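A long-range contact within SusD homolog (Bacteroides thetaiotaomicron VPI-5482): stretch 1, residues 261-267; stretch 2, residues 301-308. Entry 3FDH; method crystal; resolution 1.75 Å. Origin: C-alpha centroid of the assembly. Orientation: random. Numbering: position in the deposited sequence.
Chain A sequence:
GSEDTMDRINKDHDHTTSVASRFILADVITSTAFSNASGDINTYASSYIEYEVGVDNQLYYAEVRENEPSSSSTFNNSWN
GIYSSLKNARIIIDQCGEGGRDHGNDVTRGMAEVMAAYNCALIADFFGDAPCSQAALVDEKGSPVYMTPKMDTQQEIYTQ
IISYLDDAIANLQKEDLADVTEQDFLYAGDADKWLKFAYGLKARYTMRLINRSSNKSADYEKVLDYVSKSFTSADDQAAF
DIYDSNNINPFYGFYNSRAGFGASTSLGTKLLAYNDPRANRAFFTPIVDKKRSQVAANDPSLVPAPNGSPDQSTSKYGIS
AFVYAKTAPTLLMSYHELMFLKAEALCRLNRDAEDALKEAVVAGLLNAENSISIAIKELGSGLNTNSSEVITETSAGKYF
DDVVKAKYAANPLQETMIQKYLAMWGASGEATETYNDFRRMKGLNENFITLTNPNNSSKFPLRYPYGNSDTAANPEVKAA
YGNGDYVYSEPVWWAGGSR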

# COMPACT_ATOMS: atom_id res chain seq x y z
N PHE A 261 3.25 -14.17 10.11
CA PHE A 261 3.97 -14.16 8.83
C PHE A 261 5.23 -15.01 8.86
O PHE A 261 5.92 -15.12 9.86
N GLY A 262 5.49 -15.60 7.71
CA GLY A 262 6.67 -16.38 7.39
C GLY A 262 7.29 -15.86 6.10
O GLY A 262 6.63 -15.29 5.24
N ALA A 263 8.60 -16.00 6.00
CA ALA A 263 9.35 -15.53 4.84
C ALA A 263 8.81 -16.19 3.56
O ALA A 263 8.65 -17.40 3.50
N SER A 264 8.58 -15.37 2.54
CA SER A 264 8.07 -15.82 1.25
C SER A 264 9.10 -16.47 0.36
O SER A 264 10.10 -15.84 -0.02
N THR A 265 8.82 -17.72 0.00
CA THR A 265 9.71 -18.49 -0.88
C THR A 265 9.76 -17.86 -2.27
O THR A 265 10.83 -17.60 -2.82
N SER A 266 8.59 -17.61 -2.83
CA SER A 266 8.49 -17.02 -4.18
C SER A 266 9.27 -15.70 -4.25
O SER A 266 9.98 -15.42 -5.22
N LEU A 267 9.18 -14.92 -3.18
CA LEU A 267 9.85 -13.64 -3.14
C LEU A 267 11.35 -13.88 -3.13
O LEU A 267 12.12 -13.24 -3.84
N SER A 301 18.75 -22.64 6.62
CA SER A 301 18.41 -22.32 8.02
C SER A 301 17.35 -21.23 8.14
O SER A 301 16.82 -20.99 9.22
N LEU A 302 17.05 -20.59 7.02
CA LEU A 302 16.00 -19.57 7.02
C LEU A 302 14.64 -20.20 7.22
O LEU A 302 13.73 -19.60 7.79
N VAL A 303 14.52 -21.42 6.74
CA VAL A 303 13.24 -22.14 6.77
C VAL A 303 12.12 -21.23 6.21
O VAL A 303 11.16 -20.86 6.91
N PRO A 304 12.24 -20.85 4.92
CA PRO A 304 11.15 -20.05 4.36
C PRO A 304 9.87 -20.86 4.24
O PRO A 304 9.89 -22.10 4.20
N ALA A 305 8.78 -20.13 4.22
CA ALA A 305 7.45 -20.71 4.13
C ALA A 305 7.03 -20.89 2.66
O ALA A 305 7.22 -19.97 1.82
N PRO A 306 6.47 -22.07 2.33
CA PRO A 306 6.01 -22.29 0.98
C PRO A 306 4.70 -21.57 0.74
O PRO A 306 3.71 -21.74 1.46
N ASN A 307 4.70 -20.76 -0.31
CA ASN A 307 3.51 -19.97 -0.62
C ASN A 307 2.33 -20.85 -0.88
O ASN A 307 2.40 -21.79 -1.67
N GLY A 308 1.25 -20.57 -0.17
CA GLY A 308 0.02 -21.34 -0.33
C GLY A 308 -0.07 -22.69 0.34
O GLY A 308 -1.12 -23.34 0.26

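The side chain of Asn307 binds the start of a helix with both ends of its amide. Asn307 OD1 accepts from Ser266 N at 2.9 Å, and Asn307 ND2 donates to Ser264 OG at 3.0 Å. Ser264 is the N-cap residue of that helix. Ser264 OG also accepts from Leu267 N at 3.2 Å, the capping bond, so one hydroxyl serves the helix and the other stretch together. Ser264 is t (chi1 176°), and its CA-to-CB bond points away overall. Asn307 points toward stretch 1 with chi1 m and chi2 88°. OD1 of Asn307 also lies 3.3 Å from Ser266 CB. Ser266 is p and points sideways.

Ala305 supplies the backbone part of the contact. Ala305 N donates to Ala263 O at 2.8 Å, and Ser264 and Ala305 form a single beta bridge. Ala305 O then takes two bonds from Thr265: Thr265 OG1 donates at 2.8 Å, while the bond from Thr265 N, at 3.3 Å, is weak. Thr265 points toward stretch 2 in the m rotamer, which brings its hydroxyl to this carbonyl. Thr265 OG1 also lies 3.6 Å from Pro304 CB.

The apolar packing is small and centres on Ala263, whose CB points toward stretch 2. Ala263 CB is 4.4 Å from Leu302 CD1 and 4.4 Å from Pro304 CB. Leu302 (chi1 t, chi2 p) and Pro304 (C-gamma endo) both point toward stretch 1. Gly262 has no side chain, and the methyl of Ala305 sits beside its backbone, with Ala305 CB 4.3 Å from Gly262 C. An ideal CB on Gly262 would be only 3.1 Å from Ala305 CB, a tight fit.

Pro306 and Val303 point away. The side chains of Phe261 and Leu267 start sideways, but their ends lead away and touch nothing in stretch 2.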

# COMPACT_ATOMS: atom_id res chain seq x y z
CB PHE A 261 4.47 -12.77 8.46
CG PHE A 261 3.41 -11.77 8.06
CD1 PHE A 261 2.41 -12.10 7.18
CD2 PHE A 261 3.51 -10.47 8.50
CE1 PHE A 261 1.50 -11.14 6.79
CE2 PHE A 261 2.62 -9.52 8.11
CZ PHE A 261 1.62 -9.85 7.26
CB ALA A 263 10.83 -15.86 5.02
CB SER A 264 7.46 -14.64 0.49
OG SER A 264 7.03 -15.04 -0.81
CB THR A 265 9.30 -19.98 -0.95
OG1 THR A 265 9.46 -20.59 0.34
CG2 THR A 265 10.19 -20.73 -1.94
CB SER A 266 7.02 -16.90 -4.65
OG SER A 266 6.27 -15.95 -3.90
CB LEU A 267 9.42 -12.79 -1.93
CG LEU A 267 10.15 -11.44 -1.79
CD1 LEU A 267 9.90 -10.47 -2.91
CD2 LEU A 267 9.75 -10.81 -0.51
CB SER A 301 19.63 -21.94 8.85
OG SER A 301 20.25 -20.76 8.43
CB LEU A 302 16.00 -18.79 5.70
CG LEU A 302 14.85 -17.79 5.50
CD1 LEU A 302 14.86 -16.72 6.62
CD2 LEU A 302 14.96 -17.17 4.11
CB VAL A 303 12.90 -22.66 8.19
CG1 VAL A 303 11.69 -23.64 8.13
CG2 VAL A 303 14.11 -23.35 8.84
CB PRO A 304 11.70 -19.61 2.99
CG PRO A 304 12.64 -20.74 2.60
CD PRO A 304 13.22 -21.25 3.91
CB ALA A 305 6.43 -19.85 4.90
CB PRO A 306 5.79 -23.79 0.91
CG PRO A 306 5.46 -24.17 2.30
CD PRO A 306 6.26 -23.26 3.17
CB ASN A 307 3.74 -19.07 -1.83
CG ASN A 307 4.98 -18.24 -1.68
OD1 ASN A 307 6.07 -18.69 -2.05
ND2 ASN A 307 4.85 -17.06 -1.02